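Local coordinates for Myo-inositol phosphohydrolase (Mitsuokella multacida, PDB 4WU3), which probably removes phosphate groups from myo-inositol hexakisphosphate as a phytase of the protein-tyrosine-phosphatase-like family, and here binds inositol-(1,3,4,5)-tetrakisphosphate, at residues R440-G443 and N444-K447; A471-D474 and K475-P479. The protein carries 2 engineered substitutions. All coordinates share one frame; numbering follows the deposited sequence.

Both contacts are turns in loops of the same family region, and both touch the same inositol tetrakisphosphate; their centres are about 18 Å apart and their nearest atoms about 6 Å. Contact 1 is largely buried, its centre about 13 Å from the centre of the chain, in the loop between strand 432-438 and helix 449-463. A tryptophan and an asparagine hydrogen-bond its two turns to neighbouring loops. Contact 2 lies farther out, its centre about 26 Å from that point, and is partly exposed, bending the chain between strands 467-471 and 484-486. There a carboxylate organises the backbone and a lysine grips phosphate directly. Asp441 of contact 1, by contrast, brings a carboxylate close to the ligand.

Contact 1: residues R440-G443 and N444-K447; sequences RDWG and NLGK. With 4IP (inositol-(1,3,4,5)-tetrakisphosphate), chain F.
Trp442 and Leu445 meet across two overlapping beta turns in the loop that leaves strand 432-438 beside the inositol phosphate site. The first, type I, is closed by Leu445 N bonding to Trp442 O at 3.1 Å, nearly straight at 164°; the second, type II, spans Asn444 to Lys447. Gly446 suits its third position, where positive phi would press a beta carbon against the preceding carbonyl oxygen. The two hydrophobic side chains run alongside each other, Leu445 CD2 3.9 Å from Trp442 CE3. Near the rim of the indole, Leu445 CD1 sits 4.3 Å above one face and Arg440 CB over the opposite one. Lys447 turns back through its final torsion (chi4 84°), bringing NZ within 3.1 Å of Asn444 OD1, and a water that accepts from this ammonium can also donate to Leu445 O. Asp441 points OD2 toward the ligand, 3.2 Å from O5P, near Glu424 and Asp511. Indole suits Trp442, giving Leu445 a broad apolar surface while NE1 bonds to Asp511 O and the ring meets Tyr337 edge-to-face; the Asn444 amide, accepting from Lys447, also donates to Gln423 O and Thr425 OG1. Asn444 and Lys447 both pack on Val452 and Asp455 of helix 449-463.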
loop_
_atom_site.group_PDB
_atom_site.type_symbol
_atom_site.label_atom_id
_atom_site.label_comp_id
_atom_site.label_asym_id
_atom_site.label_seq_id
_atom_site.Cartn_x
_atom_site.Cartn_y
_atom_site.Cartn_z
ATOM N N ARG A 440 -12.803 -18.986 -8.942
ATOM C CA ARG A 440 -13.212 -19.875 -7.836
ATOM C C ARG A 440 -14.521 -20.644 -8.071
ATOM O O ARG A 440 -15.118 -21.172 -7.130
ATOM C CB ARG A 440 -13.325 -19.091 -6.530
ATOM C CG ARG A 440 -11.989 -18.765 -5.889
ATOM C CD ARG A 440 -12.195 -17.968 -4.616
ATOM N NE ARG A 440 -10.945 -17.408 -4.121
ATOM C CZ ARG A 440 -10.826 -16.741 -2.979
ATOM N NH1 ARG A 440 -11.886 -16.553 -2.200
ATOM N NH2 ARG A 440 -9.639 -16.279 -2.611
ATOM N N ASP A 441 -14.956 -20.727 -9.320
ATOM C CA ASP A 441 -16.265 -21.302 -9.650
ATOM C C ASP A 441 -17.434 -20.610 -8.915
ATOM O O ASP A 441 -18.423 -21.249 -8.547
ATOM C CB ASP A 441 -16.274 -22.814 -9.375
ATOM C CG ASP A 441 -17.439 -23.525 -10.066
ATOM O OD1 ASP A 441 -17.957 -22.975 -11.059
ATOM O OD2 ASP A 441 -17.851 -24.616 -9.608
ATOM N N TRP A 442 -17.327 -19.299 -8.719
ATOM C CA TRP A 442 -18.359 -18.546 -8.006
ATOM C C TRP A 442 -19.183 -17.662 -8.949
ATOM O O TRP A 442 -19.585 -16.548 -8.598
ATOM C CB TRP A 442 -17.744 -17.693 -6.891
ATOM C CG TRP A 442 -17.284 -18.488 -5.708
ATOM C CD1 TRP A 442 -17.463 -19.824 -5.500
ATOM C CD2 TRP A 442 -16.598 -17.992 -4.554
ATOM N NE1 TRP A 442 -16.909 -20.198 -4.301
ATOM C CE2 TRP A 442 -16.379 -19.091 -3.694
ATOM C CE3 TRP A 442 -16.132 -16.733 -4.170
ATOM C CZ2 TRP A 442 -15.722 -18.967 -2.474
ATOM C CZ3 TRP A 442 -15.480 -16.607 -2.955
ATOM C CH2 TRP A 442 -15.278 -17.723 -2.122
ATOM N N GLY A 443 -19.460 -18.188 -10.138
ATOM C CA GLY A 443 -20.259 -17.483 -11.133
ATOM C C GLY A 443 -21.589 -16.937 -10.645
ATOM O O GLY A 443 -22.063 -15.932 -11.158
ATOM N N ASN A 444 -22.209 -17.598 -9.678
ATOM C CA ASN A 444 -23.517 -17.172 -9.181
ATOM C C ASN A 444 -23.517 -16.848 -7.693
ATOM O O ASN A 444 -24.548 -16.970 -7.016
ATOM C CB ASN A 444 -24.565 -18.236 -9.477
ATOM C CG ASN A 444 -24.954 -18.264 -10.930
ATOM O OD1 ASN A 444 -24.915 -17.241 -11.602
ATOM N ND2 ASN A 444 -25.309 -19.443 -11.434
ATOM N N LEU A 445 -22.365 -16.419 -7.192
ATOM C CA LEU A 445 -22.247 -16.020 -5.797
ATOM C C LEU A 445 -23.234 -14.904 -5.465
ATOM O O LEU A 445 -23.313 -13.900 -6.163
ATOM C CB LEU A 445 -20.823 -15.562 -5.500
ATOM C CG LEU A 445 -20.553 -15.270 -4.026
ATOM C CD1 LEU A 445 -20.488 -16.549 -3.204
ATOM C CD2 LEU A 445 -19.265 -14.467 -3.868
ATOM N N GLY A 446 -24.000 -15.090 -4.398
ATOM C CA GLY A 446 -24.925 -14.056 -3.943
ATOM C C GLY A 446 -26.306 -14.136 -4.563
ATOM O O GLY A 446 -27.195 -13.387 -4.182
ATOM N N LYS A 447 -26.493 -15.029 -5.529
ATOM C CA LYS A 447 -27.791 -15.162 -6.188
ATOM C C LYS A 447 -28.676 -16.152 -5.436
ATOM O O LYS A 447 -28.203 -17.185 -4.965
ATOM C CB LYS A 447 -27.634 -15.652 -7.633
ATOM C CG LYS A 447 -27.053 -14.655 -8.618
ATOM C CD LYS A 447 -27.199 -15.202 -10.034
ATOM C CE LYS A 447 -26.767 -14.204 -11.096
ATOM N NZ LYS A 447 -25.301 -14.213 -11.342
HETATM C C1 4IP F . -15.229 -29.435 -5.445
HETATM O O1 4IP F . -16.194 -30.480 -5.329
HETATM C C2 4IP F . -14.915 -29.171 -6.911
HETATM O O2 4IP F . -14.499 -30.379 -7.533
HETATM C C3 4IP F . -13.794 -28.152 -7.072
HETATM O O3 4IP F . -13.511 -27.966 -8.461
HETATM C C4 4IP F . -12.527 -28.584 -6.340
HETATM O O4 4IP F . -11.549 -27.543 -6.449
HETATM C C5 4IP F . -12.834 -28.852 -4.871
HETATM O O5 4IP F . -11.663 -29.311 -4.191
HETATM C C6 4IP F . -13.961 -29.870 -4.710
HETATM O O6 4IP F . -14.258 -30.068 -3.325
HETATM P P1 4IP F . -17.776 -30.223 -5.458
HETATM O O1P 4IP F . -18.137 -29.483 -4.200
HETATM O O2P 4IP F . -18.331 -31.620 -5.561
HETATM O O3P 4IP F . -17.926 -29.432 -6.732
HETATM P P3 4IP F . -13.592 -26.493 -9.115
HETATM O O4P 4IP F . -12.915 -25.603 -8.098
HETATM O O5P 4IP F . -15.074 -26.250 -9.286
HETATM O O6P 4IP F . -12.823 -26.610 -10.408
HETATM P P4 4IP F . -10.039 -27.824 -6.955
HETATM O O7P 4IP F . -10.199 -28.633 -8.219
HETATM O O8P 4IP F . -9.503 -26.433 -7.190
HETATM O O9P 4IP F . -9.409 -28.573 -5.797
HETATM P P5 4IP F . -11.384 -28.847 -2.669
HETATM O OPF 4IP F . -12.040 -27.481 -2.534
HETATM O OPG 4IP F . -9.871 -28.829 -2.596
HETATM O OPH 4IP F . -12.040 -29.919 -1.829
HETATM O O HOH W 1 -23.500 -13.538 -9.140
#

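Contact 2: residues A471-D474 and K475-P479; sequences AELD and KDKMP. With 4IP (inositol-(1,3,4,5)-tetrakisphosphate), chain F.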
loop_
_atom_site.group_PDB
_atom_site.type_symbol
_atom_site.label_atom_id
_atom_site.label_comp_id
_atom_site.label_asym_id
_atom_site.label_seq_id
_atom_site.Cartn_x
_atom_site.Cartn_y
_atom_site.Cartn_z
ATOM N N ALA A 471 -13.875 -25.599 -22.920
ATOM C CA ALA A 471 -12.567 -26.151 -22.623
ATOM C C ALA A 471 -12.519 -26.805 -21.254
ATOM O O ALA A 471 -13.166 -26.356 -20.308
ATOM C CB ALA A 471 -11.530 -25.047 -22.701
ATOM N N GLU A 472 -11.745 -27.877 -21.155
ATOM C CA GLU A 472 -11.425 -28.434 -19.868
ATOM C C GLU A 472 -10.428 -27.494 -19.194
ATOM O O GLU A 472 -9.557 -26.911 -19.858
ATOM C CB GLU A 472 -10.821 -29.823 -20.023
ATOM C CG GLU A 472 -10.541 -30.522 -18.703
ATOM C CD GLU A 472 -9.892 -31.880 -18.897
ATOM O OE1 GLU A 472 -9.709 -32.286 -20.067
ATOM O OE2 GLU A 472 -9.561 -32.536 -17.883
ATOM N N LEU A 473 -10.558 -27.334 -17.880
ATOM C CA LEU A 473 -9.608 -26.524 -17.131
ATOM C C LEU A 473 -8.535 -27.391 -16.490
ATOM O O LEU A 473 -8.825 -28.483 -16.021
ATOM C CB LEU A 473 -10.323 -25.718 -16.057
ATOM C CG LEU A 473 -11.415 -24.784 -16.538
ATOM C CD1 LEU A 473 -11.950 -23.982 -15.354
ATOM C CD2 LEU A 473 -10.882 -23.877 -17.641
ATOM N N ASP A 474 -7.296 -26.899 -16.483
ATOM C CA ASP A 474 -6.183 -27.604 -15.845
ATOM C C ASP A 474 -6.084 -27.264 -14.348
ATOM O O ASP A 474 -6.957 -26.593 -13.783
ATOM C CB ASP A 474 -4.854 -27.311 -16.569
ATOM C CG ASP A 474 -4.448 -25.840 -16.516
ATOM O OD1 ASP A 474 -4.789 -25.129 -15.545
ATOM O OD2 ASP A 474 -3.766 -25.394 -17.460
ATOM N N LYS A 475 -5.016 -27.731 -13.715
ATOM C CA LYS A 475 -4.809 -27.524 -12.288
ATOM C C LYS A 475 -4.834 -26.035 -11.906
ATOM O O LYS A 475 -5.191 -25.680 -10.777
ATOM C CB LYS A 475 -3.486 -28.177 -11.862
ATOM C CG LYS A 475 -3.096 -27.953 -10.405
ATOM C CD LYS A 475 -4.156 -28.468 -9.440
ATOM C CE LYS A 475 -3.744 -28.240 -7.991
ATOM N NZ LYS A 475 -4.851 -28.512 -7.029
ATOM N N ASP A 476 -4.460 -25.168 -12.846
ATOM C CA ASP A 476 -4.418 -23.728 -12.598
ATOM C C ASP A 476 -5.695 -23.025 -13.076
ATOM O O ASP A 476 -5.769 -21.792 -13.093
ATOM C CB ASP A 476 -3.190 -23.108 -13.278
ATOM C CG ASP A 476 -1.873 -23.699 -12.775
ATOM O OD1 ASP A 476 -1.763 -23.969 -11.559
ATOM O OD2 ASP A 476 -0.944 -23.886 -13.592
ATOM N N LYS A 477 -6.697 -23.812 -13.455
ATOM C CA LYS A 477 -7.969 -23.275 -13.927
ATOM C C LYS A 477 -7.797 -22.514 -15.233
ATOM O O LYS A 477 -8.550 -21.576 -15.527
ATOM C CB LYS A 477 -8.594 -22.340 -12.885
ATOM C CG LYS A 477 -8.772 -22.944 -11.506
ATOM C CD LYS A 477 -9.640 -24.195 -11.528
ATOM C CE LYS A 477 -9.647 -24.838 -10.146
ATOM N NZ LYS A 477 -10.130 -26.244 -10.145
ATOM N N MET A 478 -6.792 -22.898 -16.006
ATOM C CA MET A 478 -6.574 -22.301 -17.315
ATOM C C MET A 478 -7.034 -23.293 -18.371
ATOM O O MET A 478 -6.878 -24.501 -18.204
ATOM C CB MET A 478 -5.100 -21.956 -17.506
ATOM C CG MET A 478 -4.589 -20.917 -16.521
ATOM S SD MET A 478 -5.394 -19.318 -16.720
ATOM C CE MET A 478 -4.539 -18.682 -18.158
ATOM N N PRO A 479 -7.612 -22.791 -19.462
ATOM C CA PRO A 479 -8.138 -23.724 -20.450
ATOM C C PRO A 479 -7.044 -24.541 -21.125
ATOM O O PRO A 479 -5.949 -24.029 -21.363
ATOM C CB PRO A 479 -8.837 -22.813 -21.464
ATOM C CG PRO A 479 -8.189 -21.486 -21.303
ATOM C CD PRO A 479 -7.768 -21.386 -19.869
HETATM C C1 4IP F . -15.229 -29.435 -5.445
HETATM O O1 4IP F . -16.194 -30.480 -5.329
HETATM C C2 4IP F . -14.915 -29.171 -6.911
HETATM O O2 4IP F . -14.499 -30.379 -7.533
HETATM C C3 4IP F . -13.794 -28.152 -7.072
HETATM O O3 4IP F . -13.511 -27.966 -8.461
HETATM C C4 4IP F . -12.527 -28.584 -6.340
HETATM O O4 4IP F . -11.549 -27.543 -6.449
HETATM C C5 4IP F . -12.834 -28.852 -4.871
HETATM O O5 4IP F . -11.663 -29.311 -4.191
HETATM C C6 4IP F . -13.961 -29.870 -4.710
HETATM O O6 4IP F . -14.258 -30.068 -3.325
HETATM P P1 4IP F . -17.776 -30.223 -5.458
HETATM O O1P 4IP F . -18.137 -29.483 -4.200
HETATM O O2P 4IP F . -18.331 -31.620 -5.561
HETATM O O3P 4IP F . -17.926 -29.432 -6.732
HETATM P P3 4IP F . -13.592 -26.493 -9.115
HETATM O O4P 4IP F . -12.915 -25.603 -8.098
HETATM O O5P 4IP F . -15.074 -26.250 -9.286
HETATM O O6P 4IP F . -12.823 -26.610 -10.408
HETATM P P4 4IP F . -10.039 -27.824 -6.955
HETATM O O7P 4IP F . -10.199 -28.633 -8.219
HETATM O O8P 4IP F . -9.503 -26.433 -7.190
HETATM O O9P 4IP F . -9.409 -28.573 -5.797
HETATM P P5 4IP F . -11.384 -28.847 -2.669
HETATM O OPF 4IP F . -12.040 -27.481 -2.534
HETATM O OPG 4IP F . -9.871 -28.829 -2.596
HETATM O OPH 4IP F . -12.040 -29.919 -1.829
HETATM O O HOH W 2 -8.747 -27.944 -12.347
#
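Asp474 and Met478 run alongside each other across the neck of a beta-hairpin bend. Its type I turn runs from Asp474 to Lys477, and the left-handed backbone of Lys477 (phi 65°) forms a G1-type bulge. Asp474 N bonds to Met478 O at 3.0 Å, and Lys477 N to Asp474 O at 2.8 Å. Aspartate suits the first position of the turn because its short carboxylate can fold over it: with chi1 at 63°, which tucks CG in over the backbone, OD1 takes Asp476 N at 2.7 Å, an Asx turn, and Met478 N at 3.0 Å. These donors approach from opposite faces of the carboxylate plane, which should restrain its rotation. Beyond the neck, Leu473 sends CD2 past Lys477 O toward the Pro479 ring, and Ala471 CB rests 3.7 Å from Pro479 CB. Leu473 and Lys477 both touch Tyr437 of strand 432-438, while Met478 and Pro479 pack on Thr75 of the second subunit. A water accepting from Lys477 NZ donates to Asp474 O, tying the lysine to the turn. Bent at chi2 and extended thereafter, Lys477 straddles two phosphates of the ligand: NZ bonds to O6P on P3 at 2.7 Å, and to O8P and O7P on P4.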